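Local coordinates for HEPN domain-containing protein (Thermotoga maritima, PDB 1O3U) that is of unknown function but carries a HEPN domain, an all-helical module of the KNTase C-terminal clan, and assembles as a pair of identical subunits, at residues 34-39 and 115-120; 41-46 and 119-124. One frame throughout, in Å; residues are numbered along the deposited sequence.

Contact 1: residues 34-39 and 115-120; sequences WACFSS and ERLVNY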
ATOM      1  N   TRP A  34       0.948  12.160  -2.943  1.00 11.36           N
ATOM      2  CA  TRP A  34       0.353  10.839  -2.831  1.00 11.88           C
ATOM      3  C   TRP A  34       0.827   9.932  -3.965  1.00 12.60           C
ATOM      4  O   TRP A  34       1.036   8.733  -3.752  1.00 11.73           O
ATOM      5  CB  TRP A  34      -1.171  10.957  -2.783  1.00 12.31           C
ATOM      6  CG  TRP A  34      -1.658  11.408  -1.438  1.00 10.41           C
ATOM      7  CD1 TRP A  34      -2.383  12.529  -1.165  1.00 13.04           C
ATOM      8  CD2 TRP A  34      -1.445  10.752  -0.179  1.00  8.69           C
ATOM      9  NE1 TRP A  34      -2.643  12.609   0.184  1.00 12.67           N
ATOM     10  CE2 TRP A  34      -2.089  11.521   0.814  1.00 12.16           C
ATOM     11  CE3 TRP A  34      -0.788   9.573   0.212  1.00 10.56           C
ATOM     12  CZ2 TRP A  34      -2.080  11.161   2.164  1.00 12.49           C
ATOM     13  CZ3 TRP A  34      -0.793   9.207   1.539  1.00 10.56           C
ATOM     14  CH2 TRP A  34      -1.424  10.008   2.512  1.00 12.71           C
ATOM     15  N   ALA A  35       1.057  10.504  -5.146  1.00 12.05           N
ATOM     16  CA  ALA A  35       1.566   9.736  -6.270  1.00 13.17           C
ATOM     17  C   ALA A  35       2.941   9.148  -5.919  1.00 13.52           C
ATOM     18  O   ALA A  35       3.220   8.009  -6.230  1.00 12.22           O
ATOM     19  CB  ALA A  35       1.641  10.577  -7.528  1.00 14.09           C
ATOM     20  N   CYS A  36       3.773   9.951  -5.287  1.00 14.47           N
ATOM     21  CA  CYS A  36       5.067   9.524  -4.782  1.00 15.84           C
ATOM     22  C   CYS A  36       4.912   8.361  -3.811  1.00 14.27           C
ATOM     23  O   CYS A  36       5.533   7.330  -3.958  1.00 13.05           O
ATOM     24  CB  CYS A  36       5.741  10.695  -4.095  0.80 16.54           C
ATOM     25  SG  CYS A  36       7.247  10.253  -3.258  0.80 23.08           S
ATOM     26  N   PHE A  37       4.012   8.516  -2.849  1.00 13.32           N
ATOM     27  CA  PHE A  37       3.766   7.472  -1.846  1.00 12.39           C
ATOM     28  C   PHE A  37       3.347   6.123  -2.471  1.00 10.96           C
ATOM     29  O   PHE A  37       3.909   5.072  -2.161  1.00  9.75           O
ATOM     30  CB  PHE A  37       2.693   7.987  -0.881  1.00 12.58           C
ATOM     31  CG  PHE A  37       2.286   6.991   0.150  1.00 14.94           C
ATOM     32  CD1 PHE A  37       3.105   6.717   1.223  1.00 17.39           C
ATOM     33  CD2 PHE A  37       1.064   6.350   0.066  1.00 16.71           C
ATOM     34  CE1 PHE A  37       2.722   5.799   2.199  1.00 16.89           C
ATOM     35  CE2 PHE A  37       0.692   5.415   1.018  1.00 16.10           C
ATOM     36  CZ  PHE A  37       1.501   5.166   2.093  1.00 16.27           C
ATOM     37  N   SER A  38       2.355   6.167  -3.354  1.00 10.42           N
ATOM     38  CA  SER A  38       1.842   4.981  -4.033  1.00 10.28           C
ATOM     39  C   SER A  38       2.938   4.307  -4.881  1.00 10.50           C
ATOM     40  O   SER A  38       2.979   3.088  -5.005  1.00  9.74           O
ATOM     41  CB  SER A  38       0.697   5.364  -4.949  1.00 12.68           C
ATOM     42  OG  SER A  38      -0.442   5.724  -4.199  1.00 15.05           O
ATOM     43  N   SER A  39       3.780   5.117  -5.518  1.00  9.16           N
ATOM     44  CA  SER A  39       4.882   4.618  -6.354  1.00  9.38           C
ATOM     45  C   SER A  39       5.897   3.793  -5.511  1.00  9.28           C
ATOM     46  O   SER A  39       6.370   2.717  -5.945  1.00  7.92           O
ATOM     47  CB  SER A  39       5.593   5.806  -7.036  1.00  9.38           C
ATOM     48  OG  SER A  39       4.721   6.403  -7.976  1.00 11.50           O
ATOM     49  N   GLU A 115       5.893  12.448 -11.847  1.00 12.24           N
ATOM     50  CA  GLU A 115       5.913  11.632 -13.079  1.00 13.08           C
ATOM     51  C   GLU A 115       7.118  10.712 -13.119  1.00 11.34           C
ATOM     52  O   GLU A 115       6.992   9.563 -13.488  1.00 10.27           O
ATOM     53  CB  GLU A 115       5.945  12.465 -14.350  1.00 13.71           C
ATOM     54  CG  GLU A 115       4.611  12.775 -14.947  1.00 19.68           C
ATOM     55  CD  GLU A 115       4.724  13.626 -16.200  1.00 26.65           C
ATOM     56  OE1 GLU A 115       5.418  13.204 -17.166  1.00 29.76           O
ATOM     57  OE2 GLU A 115       4.116  14.715 -16.208  1.00 31.48           O
ATOM     58  N   ARG A 116       8.273  11.248 -12.758  1.00  9.95           N
ATOM     59  CA  ARG A 116       9.523  10.509 -12.689  1.00 10.94           C
ATOM     60  C   ARG A 116       9.390   9.291 -11.755  1.00 10.18           C
ATOM     61  O   ARG A 116       9.775   8.150 -12.114  1.00  8.07           O
ATOM     62  CB  ARG A 116      10.626  11.472 -12.203  1.00 12.07           C
ATOM     63  CG  ARG A 116      11.978  11.079 -12.456  1.00 15.58           C
ATOM     64  CD  ARG A 116      12.937  12.262 -12.617  1.00 15.83           C
ATOM     65  NE  ARG A 116      12.940  13.161 -11.462  1.00 17.78           N
ATOM     66  CZ  ARG A 116      13.438  12.839 -10.280  1.00 22.01           C
ATOM     67  NH1 ARG A 116      13.975  11.652 -10.086  1.00 23.16           N
ATOM     68  NH2 ARG A 116      13.390  13.704  -9.266  1.00 24.68           N
ATOM     69  N   LEU A 117       8.886   9.540 -10.564  1.00  9.14           N
ATOM     70  CA  LEU A 117       8.774   8.474  -9.571  1.00  9.74           C
ATOM     71  C   LEU A 117       7.767   7.402 -10.015  1.00  9.25           C
ATOM     72  O   LEU A 117       7.945   6.210  -9.762  1.00  8.67           O
ATOM     73  CB  LEU A 117       8.428   9.041  -8.196  1.00 10.57           C
ATOM     74  CG  LEU A 117       9.474  10.011  -7.642  1.00 14.29           C
ATOM     75  CD1 LEU A 117       9.032  10.552  -6.311  1.00 18.75           C
ATOM     76  CD2 LEU A 117      10.800   9.312  -7.536  1.00 13.53           C
ATOM     77  N   VAL A 118       6.685   7.820 -10.650  1.00  8.75           N
ATOM     78  CA  VAL A 118       5.703   6.871 -11.160  1.00  9.95           C
ATOM     79  C   VAL A 118       6.374   6.020 -12.254  1.00 10.24           C
ATOM     80  O   VAL A 118       6.229   4.768 -12.300  1.00  8.26           O
ATOM     81  CB  VAL A 118       4.441   7.606 -11.671  1.00 10.58           C
ATOM     82  CG1 VAL A 118       3.607   6.717 -12.566  1.00 13.73           C
ATOM     83  CG2 VAL A 118       3.591   8.195 -10.485  1.00 11.22           C
ATOM     84  N   ASN A 119       7.100   6.683 -13.161  1.00  8.83           N
ATOM     85  CA  ASN A 119       7.811   5.948 -14.183  1.00  8.73           C
ATOM     86  C   ASN A 119       8.816   4.963 -13.603  1.00  7.79           C
ATOM     87  O   ASN A 119       8.964   3.861 -14.102  1.00  7.30           O
ATOM     88  CB  ASN A 119       8.513   6.871 -15.168  1.00  8.00           C
ATOM     89  CG  ASN A 119       7.542   7.672 -15.998  1.00 12.14           C
ATOM     90  OD1 ASN A 119       6.336   7.350 -16.082  1.00 13.47           O
ATOM     91  ND2 ASN A 119       8.063   8.756 -16.631  1.00 12.82           N
ATOM     92  N   TYR A 120       9.524   5.381 -12.570  1.00  7.62           N
ATOM     93  CA  TYR A 120      10.510   4.512 -11.921  1.00  7.53           C
ATOM     94  C   TYR A 120       9.825   3.279 -11.368  1.00  7.85           C
ATOM     95  O   TYR A 120      10.363   2.196 -11.503  1.00  7.10           O
ATOM     96  CB  TYR A 120      11.238   5.204 -10.787  1.00  7.72           C
ATOM     97  CG  TYR A 120      12.165   6.326 -11.188  1.00  8.28           C
ATOM     98  CD1 TYR A 120      12.490   6.552 -12.510  1.00  7.33           C
ATOM     99  CD2 TYR A 120      12.789   7.114 -10.208  1.00  9.81           C
ATOM    100  CE1 TYR A 120      13.342   7.582 -12.870  1.00 10.76           C
ATOM    101  CE2 TYR A 120      13.640   8.106 -10.551  1.00 10.76           C
ATOM    102  CZ  TYR A 120      13.920   8.347 -11.886  1.00 10.91           C
ATOM    103  OH  TYR A 120      14.783   9.357 -12.230  1.00 12.02           O
TER

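Contact 2: residues 41-46 and 119-124; sequences QAAEKA and NYAEKI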
ATOM      1  N   GLN A  41       5.220   2.198  -2.692  1.00  9.51           N
ATOM      2  CA  GLN A  41       4.518   0.954  -2.371  1.00 10.16           C
ATOM      3  C   GLN A  41       4.470  -0.045  -3.542  1.00 10.72           C
ATOM      4  O   GLN A  41       4.715  -1.254  -3.358  1.00 10.32           O
ATOM      5  CB  GLN A  41       3.122   1.269  -1.846  1.00 10.93           C
ATOM      6  CG  GLN A  41       3.118   2.138  -0.584  1.00 13.86           C
ATOM      7  CD  GLN A  41       3.591   1.361   0.613  1.00 21.72           C
ATOM      8  OE1 GLN A  41       3.207   0.184   0.789  1.00 23.68           O
ATOM      9  NE2 GLN A  41       4.449   1.979   1.426  1.00 23.73           N
ATOM     10  N   ALA A  42       4.206   0.464  -4.742  1.00  9.56           N
ATOM     11  CA  ALA A  42       4.137  -0.366  -5.948  1.00 10.01           C
ATOM     12  C   ALA A  42       5.489  -1.038  -6.177  1.00 10.46           C
ATOM     13  O   ALA A  42       5.544  -2.229  -6.465  1.00 10.42           O
ATOM     14  CB  ALA A  42       3.777   0.452  -7.116  1.00  9.83           C
ATOM     15  N   ALA A  43       6.575  -0.271  -6.039  1.00  9.82           N
ATOM     16  CA  ALA A  43       7.927  -0.812  -6.313  1.00 10.41           C
ATOM     17  C   ALA A  43       8.286  -1.879  -5.253  1.00 11.33           C
ATOM     18  O   ALA A  43       8.808  -2.948  -5.561  1.00 10.21           O
ATOM     19  CB  ALA A  43       8.937   0.293  -6.314  1.00 11.07           C
ATOM     20  N   GLU A  44       8.008  -1.571  -4.004  1.00 10.91           N
ATOM     21  CA  GLU A  44       8.175  -2.538  -2.908  1.00 12.01           C
ATOM     22  C   GLU A  44       7.470  -3.870  -3.148  1.00 11.61           C
ATOM     23  O   GLU A  44       8.053  -4.967  -3.004  1.00 11.52           O
ATOM     24  CB  GLU A  44       7.675  -1.906  -1.596  1.00 13.75           C
ATOM     25  CG  GLU A  44       8.553  -0.808  -1.092  1.00 17.05           C
ATOM     26  CD  GLU A  44       8.132  -0.260   0.260  1.00 26.78           C
ATOM     27  OE1 GLU A  44       7.504  -1.020   1.082  1.00 27.27           O
ATOM     28  OE2 GLU A  44       8.499   0.930   0.497  1.00 28.64           O
ATOM     29  N   LYS A  45       6.198  -3.795  -3.504  1.00 10.55           N
ATOM     30  CA  LYS A  45       5.403  -4.980  -3.715  1.00 11.24           C
ATOM     31  C   LYS A  45       5.938  -5.792  -4.915  1.00 11.04           C
ATOM     32  O   LYS A  45       5.947  -7.015  -4.865  1.00 10.82           O
ATOM     33  CB  LYS A  45       3.923  -4.624  -3.859  1.00 11.45           C
ATOM     34  CG  LYS A  45       3.271  -4.125  -2.548  1.00 14.14           C
ATOM     35  CD  LYS A  45       1.779  -3.979  -2.671  1.00 17.63           C
ATOM     36  CE  LYS A  45       1.105  -3.482  -1.382  1.00 18.76           C
ATOM     37  NZ  LYS A  45       0.831  -2.025  -1.328  1.00 20.59           N
ATOM     38  N   ALA A  46       6.397  -5.110  -5.968  1.00 11.08           N
ATOM     39  CA  ALA A  46       6.870  -5.768  -7.190  1.00 11.62           C
ATOM     40  C   ALA A  46       8.106  -6.615  -6.821  1.00 10.74           C
ATOM     41  O   ALA A  46       8.208  -7.787  -7.173  1.00 10.48           O
ATOM     42  CB  ALA A  46       7.243  -4.752  -8.239  1.00 11.90           C
ATOM     43  N   ASN A 119       7.100   6.683 -13.161  1.00  8.83           N
ATOM     44  CA  ASN A 119       7.811   5.948 -14.183  1.00  8.73           C
ATOM     45  C   ASN A 119       8.816   4.963 -13.603  1.00  7.79           C
ATOM     46  O   ASN A 119       8.964   3.861 -14.102  1.00  7.30           O
ATOM     47  CB  ASN A 119       8.513   6.871 -15.168  1.00  8.00           C
ATOM     48  CG  ASN A 119       7.542   7.672 -15.998  1.00 12.14           C
ATOM     49  OD1 ASN A 119       6.336   7.350 -16.082  1.00 13.47           O
ATOM     50  ND2 ASN A 119       8.063   8.756 -16.631  1.00 12.82           N
ATOM     51  N   TYR A 120       9.524   5.381 -12.570  1.00  7.62           N
ATOM     52  CA  TYR A 120      10.510   4.512 -11.921  1.00  7.53           C
ATOM     53  C   TYR A 120       9.825   3.279 -11.368  1.00  7.85           C
ATOM     54  O   TYR A 120      10.363   2.196 -11.503  1.00  7.10           O
ATOM     55  CB  TYR A 120      11.238   5.204 -10.787  1.00  7.72           C
ATOM     56  CG  TYR A 120      12.165   6.326 -11.188  1.00  8.28           C
ATOM     57  CD1 TYR A 120      12.490   6.552 -12.510  1.00  7.33           C
ATOM     58  CD2 TYR A 120      12.789   7.114 -10.208  1.00  9.81           C
ATOM     59  CE1 TYR A 120      13.342   7.582 -12.870  1.00 10.76           C
ATOM     60  CE2 TYR A 120      13.640   8.106 -10.551  1.00 10.76           C
ATOM     61  CZ  TYR A 120      13.920   8.347 -11.886  1.00 10.91           C
ATOM     62  OH  TYR A 120      14.783   9.357 -12.230  1.00 12.02           O
ATOM     63  N   ALA A 121       8.671   3.449 -10.729  1.00  8.42           N
ATOM     64  CA  ALA A 121       7.973   2.317 -10.140  1.00  8.92           C
ATOM     65  C   ALA A 121       7.511   1.355 -11.254  1.00  9.65           C
ATOM     66  O   ALA A 121       7.670   0.143 -11.163  1.00  8.16           O
ATOM     67  CB  ALA A 121       6.794   2.784  -9.340  1.00  8.67           C
ATOM     68  N   GLU A 122       6.948   1.922 -12.305  1.00  9.19           N
ATOM     69  CA  GLU A 122       6.604   1.160 -13.468  1.00  9.59           C
ATOM     70  C   GLU A 122       7.772   0.367 -14.091  1.00  9.02           C
ATOM     71  O   GLU A 122       7.607  -0.803 -14.448  1.00  7.35           O
ATOM     72  CB  GLU A 122       5.960   2.066 -14.500  1.00 10.83           C
ATOM     73  CG  GLU A 122       5.378   1.319 -15.698  1.00 13.98           C
ATOM     74  CD  GLU A 122       4.281   2.146 -16.363  1.00 19.91           C
ATOM     75  OE1 GLU A 122       4.455   3.383 -16.490  1.00 27.62           O
ATOM     76  OE2 GLU A 122       3.233   1.595 -16.716  1.00 24.22           O
ATOM     77  N   LYS A 123       8.933   1.007 -14.208  1.00  8.85           N
ATOM     78  CA  LYS A 123      10.133   0.363 -14.659  1.00  8.97           C
ATOM     79  C   LYS A 123      10.513  -0.828 -13.799  1.00  9.31           C
ATOM     80  O   LYS A 123      10.825  -1.909 -14.304  1.00  7.94           O
ATOM     81  CB  LYS A 123      11.239   1.415 -14.698  1.00 10.24           C
ATOM     82  CG  LYS A 123      12.287   1.208 -15.633  1.00 16.10           C
ATOM     83  CD  LYS A 123      12.921   2.595 -15.937  1.00 18.54           C
ATOM     84  CE  LYS A 123      13.977   2.513 -16.931  1.00 20.34           C
ATOM     85  NZ  LYS A 123      14.965   3.598 -16.741  1.00 20.12           N
ATOM     86  N   ILE A 124      10.465  -0.639 -12.477  1.00  8.52           N
ATOM     87  CA  ILE A 124      10.766  -1.711 -11.561  1.00  8.47           C
ATOM     88  C   ILE A 124       9.756  -2.853 -11.682  1.00  8.60           C
ATOM     89  O   ILE A 124      10.154  -4.064 -11.708  1.00  8.70           O
ATOM     90  CB  ILE A 124      10.887  -1.158 -10.121  1.00  8.16           C
ATOM     91  CG1 ILE A 124      12.175  -0.328  -9.991  1.00  8.57           C
ATOM     92  CG2 ILE A 124      10.898  -2.294  -9.094  1.00  8.88           C
ATOM     93  CD1 ILE A 124      12.295   0.499  -8.689  1.00 10.02           C
TER

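Contact 1: residues 34-39 and 115-120
Two nearly parallel helices pack closely here inside the HEPN domain: residues 34-39 near the start of helix 32-54 lie beside residues 115-120 of helix 104-132. The segment axes come within 8.8 Å and cross at 16°. A35, C36 and S39 on the first helix face L117 and V118 on the second. S39 touches both L117 and V118. Its first torsion, chi1 -68°, sets OG beside its own backbone N and anti to the carbonyl carbon. From there the hydroxyl donates back one turn to A35 O, 2.8 Å from S39 OG. The donor stands above the carbonyl plane, 33° out of it, and A35 O also takes the S39 amide N-H, so two bonds grip that oxygen. With its proton spent inside its own helix, the buried hydroxyl can lie against hydrocarbon: S39 OG is 3.3 Å from V118 CG2, the methyl anti to the carbonyl carbon. S39 CB meanwhile approaches L117 O at 3.6 Å. An alanine here would remove OG and with it the bond to A35 O, and would probably leave V118 CG2 more loosely packed. Alongside, A35 CB faces the same V118 methyl at the longer range of 4.3 Å. The other flank belongs to C36, whose SG, anti to the backbone N, meets the end of one L117 branch, SG to CD1 being 3.5 Å. That sulfur is bonded to C91 in a disulfide, so L117 packs against a cross-linked side chain. Helix 11-28 adds A23 against S39, helix 78-88 brings L87 to the same serine, and on the outer side of helix 32-54 W34 stacks on H22 of the second subunit.

Contact 2: residues 41-46 and 119-124
I124 is the one long side chain in an interface otherwise made of alanines, and its two branches divide the work. With chi1 at -71°, CG1 lies beside the backbone N and anti to the carbonyl carbon; chi2 of 169° then extends the chain fully, carrying CD1 to A43 CB at 4.1 Å. CG2, anti to the backbone N, is the other branch, 4.2 Å from A43 O and 4.5 Å from A46 CB. The isoleucine thus spans one turn of the facing helix, methyl tip toward A43 and the short branch toward A46. One turn earlier A121 has only a methyl, and the backbones draw together: A43 CA and A121 CA are 4.9 Å apart. Here A121 CB meets A42 CB at 4.4 Å, while A43 CB lies against A121 CA, also at 4.4 Å. This is alanine-mediated close packing of two helices in the all-helical HEPN fold, residues 41-46 of helix 32-54 running alongside residues 119-124 of helix 104-132 at 11° and an axis separation of 8.5 Å. All five touching residues are buried and have apolar side chains, which meet by van der Waals contact. The polar chains turn elsewhere: E44 and E122 leave their helices away from the contact, and E122 OE2 pairs with K24 NZ. K45 NZ forms a salt bridge with D19 and a hydrogen bond with Q41 OE1 of the second subunit. L87 of helix 78-88 and V63 of helix 63-70 both touch A43 and I124, and farther along helix 104-132, I125 touches A42 and A46.

How the contacts relate
Contacts 1 and 2 are successive levels of one helix pair, helix 32-54 against helix 104-132, with centres about 8 Å apart. Along the chain 34-39 precedes 41-46, and much later 115-120 runs into 119-124, the two sharing N119 and Y120; both helices therefore advance in the same direction from contact 1 to contact 2. The levels touch directly, S39 O lying 3.4 Å from A121 CB. Contact 2 is nearer the centre of the chain, about 3 Å from it against about 7 Å for contact 1. Together they form a continuous buried seam within the HEPN domain, while residues of both 34-39 and 41-46 also reach the second subunit.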